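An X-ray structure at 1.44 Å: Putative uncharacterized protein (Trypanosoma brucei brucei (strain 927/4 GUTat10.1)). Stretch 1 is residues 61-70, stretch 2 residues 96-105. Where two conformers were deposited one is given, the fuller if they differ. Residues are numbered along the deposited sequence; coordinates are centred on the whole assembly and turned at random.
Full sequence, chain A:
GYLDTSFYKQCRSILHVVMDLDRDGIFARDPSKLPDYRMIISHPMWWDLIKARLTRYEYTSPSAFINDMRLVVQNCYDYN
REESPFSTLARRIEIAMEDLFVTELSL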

# COMPACT_ATOMS: atom_id res chain seq x y z
N SER A 61 -17.73 24.35 7.44
CA SER A 61 -16.67 25.32 7.65
C SER A 61 -15.39 24.74 7.09
O SER A 61 -15.27 23.52 6.93
CB SER A 61 -16.50 25.61 9.13
OG SER A 61 -15.81 24.55 9.76
N PRO A 62 -14.40 25.58 6.75
CA PRO A 62 -13.16 25.03 6.22
C PRO A 62 -12.42 24.12 7.20
O PRO A 62 -11.73 23.21 6.77
CB PRO A 62 -12.31 26.26 5.88
CG PRO A 62 -13.04 27.42 6.36
CD PRO A 62 -14.40 27.05 6.80
N SER A 63 -12.58 24.36 8.52
CA SER A 63 -11.90 23.56 9.54
C SER A 63 -12.27 22.08 9.44
O SER A 63 -11.42 21.23 9.66
CB SER A 63 -12.21 24.07 10.94
OG SER A 63 -11.49 23.35 11.91
N ALA A 64 -13.54 21.76 9.11
CA ALA A 64 -13.98 20.37 9.02
C ALA A 64 -13.35 19.67 7.81
O ALA A 64 -12.96 18.51 7.90
CB ALA A 64 -15.49 20.30 8.94
N PHE A 65 -13.22 20.40 6.69
CA PHE A 65 -12.54 19.86 5.51
C PHE A 65 -11.05 19.64 5.82
O PHE A 65 -10.51 18.56 5.53
CB PHE A 65 -12.72 20.83 4.34
CG PHE A 65 -11.84 20.55 3.15
CD1 PHE A 65 -12.18 19.56 2.25
CD2 PHE A 65 -10.68 21.26 2.94
CE1 PHE A 65 -11.36 19.28 1.15
CE2 PHE A 65 -9.90 21.03 1.82
CZ PHE A 65 -10.24 20.04 0.93
N ILE A 66 -10.40 20.63 6.45
CA ILE A 66 -9.00 20.53 6.84
C ILE A 66 -8.79 19.32 7.74
O ILE A 66 -7.83 18.57 7.55
CB ILE A 66 -8.52 21.85 7.52
CG1 ILE A 66 -8.39 22.97 6.46
CG2 ILE A 66 -7.20 21.63 8.27
CD1 ILE A 66 -8.34 24.35 7.05
N ASN A 67 -9.68 19.10 8.70
CA ASN A 67 -9.56 17.96 9.59
C ASN A 67 -9.52 16.65 8.82
O ASN A 67 -8.69 15.79 9.11
CB ASN A 67 -10.71 17.92 10.55
CG ASN A 67 -10.62 18.96 11.62
OD1 ASN A 67 -9.60 19.62 11.81
ND2 ASN A 67 -11.74 19.27 12.20
N ASP A 68 -10.42 16.47 7.84
CA ASP A 68 -10.45 15.20 7.10
C ASP A 68 -9.21 15.05 6.20
O ASP A 68 -8.66 13.94 6.09
CB ASP A 68 -11.70 15.08 6.25
CG ASP A 68 -12.95 14.75 7.03
OD1 ASP A 68 -12.83 14.48 8.26
OD2 ASP A 68 -14.04 14.78 6.43
N MET A 69 -8.73 16.15 5.60
CA MET A 69 -7.52 16.09 4.79
C MET A 69 -6.32 15.71 5.63
O MET A 69 -5.53 14.85 5.22
CB MET A 69 -7.29 17.45 4.13
CG MET A 69 -8.37 17.84 3.11
SD MET A 69 -8.24 16.90 1.57
CE MET A 69 -6.84 17.69 0.83
N ARG A 70 -6.19 16.31 6.81
CA ARG A 70 -5.08 16.01 7.71
C ARG A 70 -5.17 14.57 8.20
O ARG A 70 -4.15 13.92 8.43
CB ARG A 70 -5.08 16.99 8.91
CG ARG A 70 -4.62 18.38 8.54
CD ARG A 70 -4.78 19.36 9.67
NE ARG A 70 -4.24 20.67 9.31
CZ ARG A 70 -4.42 21.78 10.02
NH1 ARG A 70 -5.13 21.76 11.14
NH2 ARG A 70 -3.89 22.93 9.60
N ALA A 96 1.98 20.33 0.75
CA ALA A 96 1.20 21.06 -0.23
C ALA A 96 -0.09 21.58 0.32
O ALA A 96 -0.40 22.75 0.15
CB ALA A 96 0.91 20.18 -1.43
N MET A 97 -0.89 20.74 0.94
CA MET A 97 -2.18 21.23 1.40
C MET A 97 -2.01 22.29 2.53
O MET A 97 -2.71 23.29 2.51
CB MET A 97 -3.11 20.09 1.81
CG MET A 97 -2.70 19.37 3.03
SD MET A 97 -3.47 17.74 3.16
CE MET A 97 -3.26 17.47 4.83
N GLU A 98 -0.99 22.15 3.42
CA GLU A 98 -0.77 23.18 4.45
C GLU A 98 -0.32 24.52 3.82
O GLU A 98 -0.78 25.58 4.24
CB GLU A 98 0.26 22.72 5.49
CG GLU A 98 -0.22 21.55 6.35
CD GLU A 98 -1.48 21.77 7.16
OE1 GLU A 98 -1.72 22.92 7.59
OE2 GLU A 98 -2.22 20.78 7.38
N ASP A 99 0.48 24.46 2.74
CA ASP A 99 0.88 25.69 2.04
C ASP A 99 -0.31 26.39 1.42
O ASP A 99 -0.28 27.61 1.25
CB ASP A 99 1.86 25.36 0.90
CG ASP A 99 3.25 24.92 1.32
OD1 ASP A 99 3.60 25.09 2.52
OD2 ASP A 99 3.98 24.39 0.46
N LEU A 100 -1.32 25.62 0.98
CA LEU A 100 -2.51 26.18 0.35
C LEU A 100 -3.56 26.61 1.38
O LEU A 100 -4.18 27.64 1.17
CB LEU A 100 -3.11 25.17 -0.62
CG LEU A 100 -2.19 24.76 -1.76
CD1 LEU A 100 -2.83 23.67 -2.61
CD2 LEU A 100 -1.81 25.94 -2.63
N PHE A 101 -3.71 25.89 2.52
CA PHE A 101 -4.71 26.31 3.52
C PHE A 101 -4.41 27.71 4.03
O PHE A 101 -5.34 28.47 4.25
CB PHE A 101 -4.74 25.38 4.73
CG PHE A 101 -5.03 23.93 4.53
CD1 PHE A 101 -5.89 23.50 3.52
CD2 PHE A 101 -4.55 22.98 5.41
CE1 PHE A 101 -6.17 22.15 3.35
CE2 PHE A 101 -4.88 21.64 5.27
CZ PHE A 101 -5.68 21.23 4.24
N VAL A 102 -3.14 28.00 4.34
CA VAL A 102 -2.74 29.32 4.88
C VAL A 102 -3.09 30.41 3.90
O VAL A 102 -3.58 31.46 4.31
CB VAL A 102 -1.22 29.40 5.23
CG1 VAL A 102 -0.89 28.57 6.45
CG2 VAL A 102 -0.34 29.03 4.05
N THR A 103 -2.82 30.18 2.62
CA THR A 103 -2.98 31.13 1.54
C THR A 103 -4.45 31.30 1.11
O THR A 103 -4.86 32.42 0.81
CB THR A 103 -2.14 30.67 0.35
OG1 THR A 103 -0.88 30.19 0.84
CG2 THR A 103 -1.91 31.76 -0.67
N GLU A 104 -5.22 30.19 1.01
CA GLU A 104 -6.59 30.19 0.46
C GLU A 104 -7.69 30.17 1.50
O GLU A 104 -8.78 30.64 1.20
CB GLU A 104 -6.78 28.95 -0.42
CG GLU A 104 -5.89 28.91 -1.62
CD GLU A 104 -6.26 27.79 -2.55
OE1 GLU A 104 -7.39 27.81 -3.09
OE2 GLU A 104 -5.49 26.82 -2.62
N LEU A 105 -7.49 29.48 2.63
CA LEU A 105 -8.51 29.34 3.68
C LEU A 105 -8.08 30.13 4.90
O LEU A 105 -8.76 31.06 5.30
CB LEU A 105 -8.70 27.87 4.06
CG LEU A 105 -9.03 26.90 2.92
CD1 LEU A 105 -9.03 25.48 3.41
CD2 LEU A 105 -10.36 27.25 2.28

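Residues 62-70 and 96-104 form two helices that run almost exactly antiparallel, with an angle of 170° between their N-to-C directions and a closest axial approach of 11.4 Å. Ser-61 occupies the N-cap position of the first helix. Because the two helical segments run in opposite senses, the start of one stretch faces the end of the other: the CA atoms of Pro-62 and Leu-105 lie 6.8 Å apart, those of Ile-66 and Phe-101 7.9 Å, and those of Met-69 and Met-97 8.2 Å. The spacing widens slightly along the pair, toward the end where the two methionines meet. No backbone hydrogen bond links the helices; the main-chain hydrogen bonds seen here lie within each stretch, and the contact, which buries 415 Å² in total, is made largely by side chains.

Phe-101 is the centre of the packing. Its CA-to-CB bond points toward the first helix, and its ring enters a hole formed by Phe-65, Ile-66, Met-69 and Arg-70. Ile-66 covers one face of this ring: its CG1 lies 3.7 Å from the centroid of the Phe-101 ring and only 2° off the ring normal, so that C-H groups meet the pi cloud in a CH-pi contact. At the ring edge, CB of Met-69 approaches CZ of Phe-101 at 4.1 Å. Phe-65 meets the same ring obliquely, with its CE2 atom 4.2 Å from CE1 of Phe-101.

The apolar contact extends from this centre toward both ends. Leu-105 receives CD1 of Ile-66 at 3.9 Å from its own CD1, and the same Leu-105 methyl lies 4.2 Å from CB of Pro-62. Toward the other end, Met-97, whose CA-to-CB bond points toward the first helix, brings SD to 4.0 Å from CB of Met-69. Its terminal methyl, CE, comes within 3.5 Å of the backbone O of Met-69 and 3.7 Å of CA of Arg-70, packing against main chain as well as side chain.

The polar link is a salt bridge between Arg-70 and Glu-98. In both residues the CA-to-CB bond points sideways, but the end of the side chain comes nearer to the other stretch. NE of Arg-70 donates to OE2 of Glu-98 at 2.8 Å, and NH2 of Arg-70 donates to OE1 of Glu-98 at 3.0 Å, with N-H...acceptor angles of 159° and 157°. This two-point pairing engages both carboxylate oxygens, with OE2 near the guanidinium plane, and adds charge attraction to directional hydrogen bonding beside the apolar packing around Phe-101.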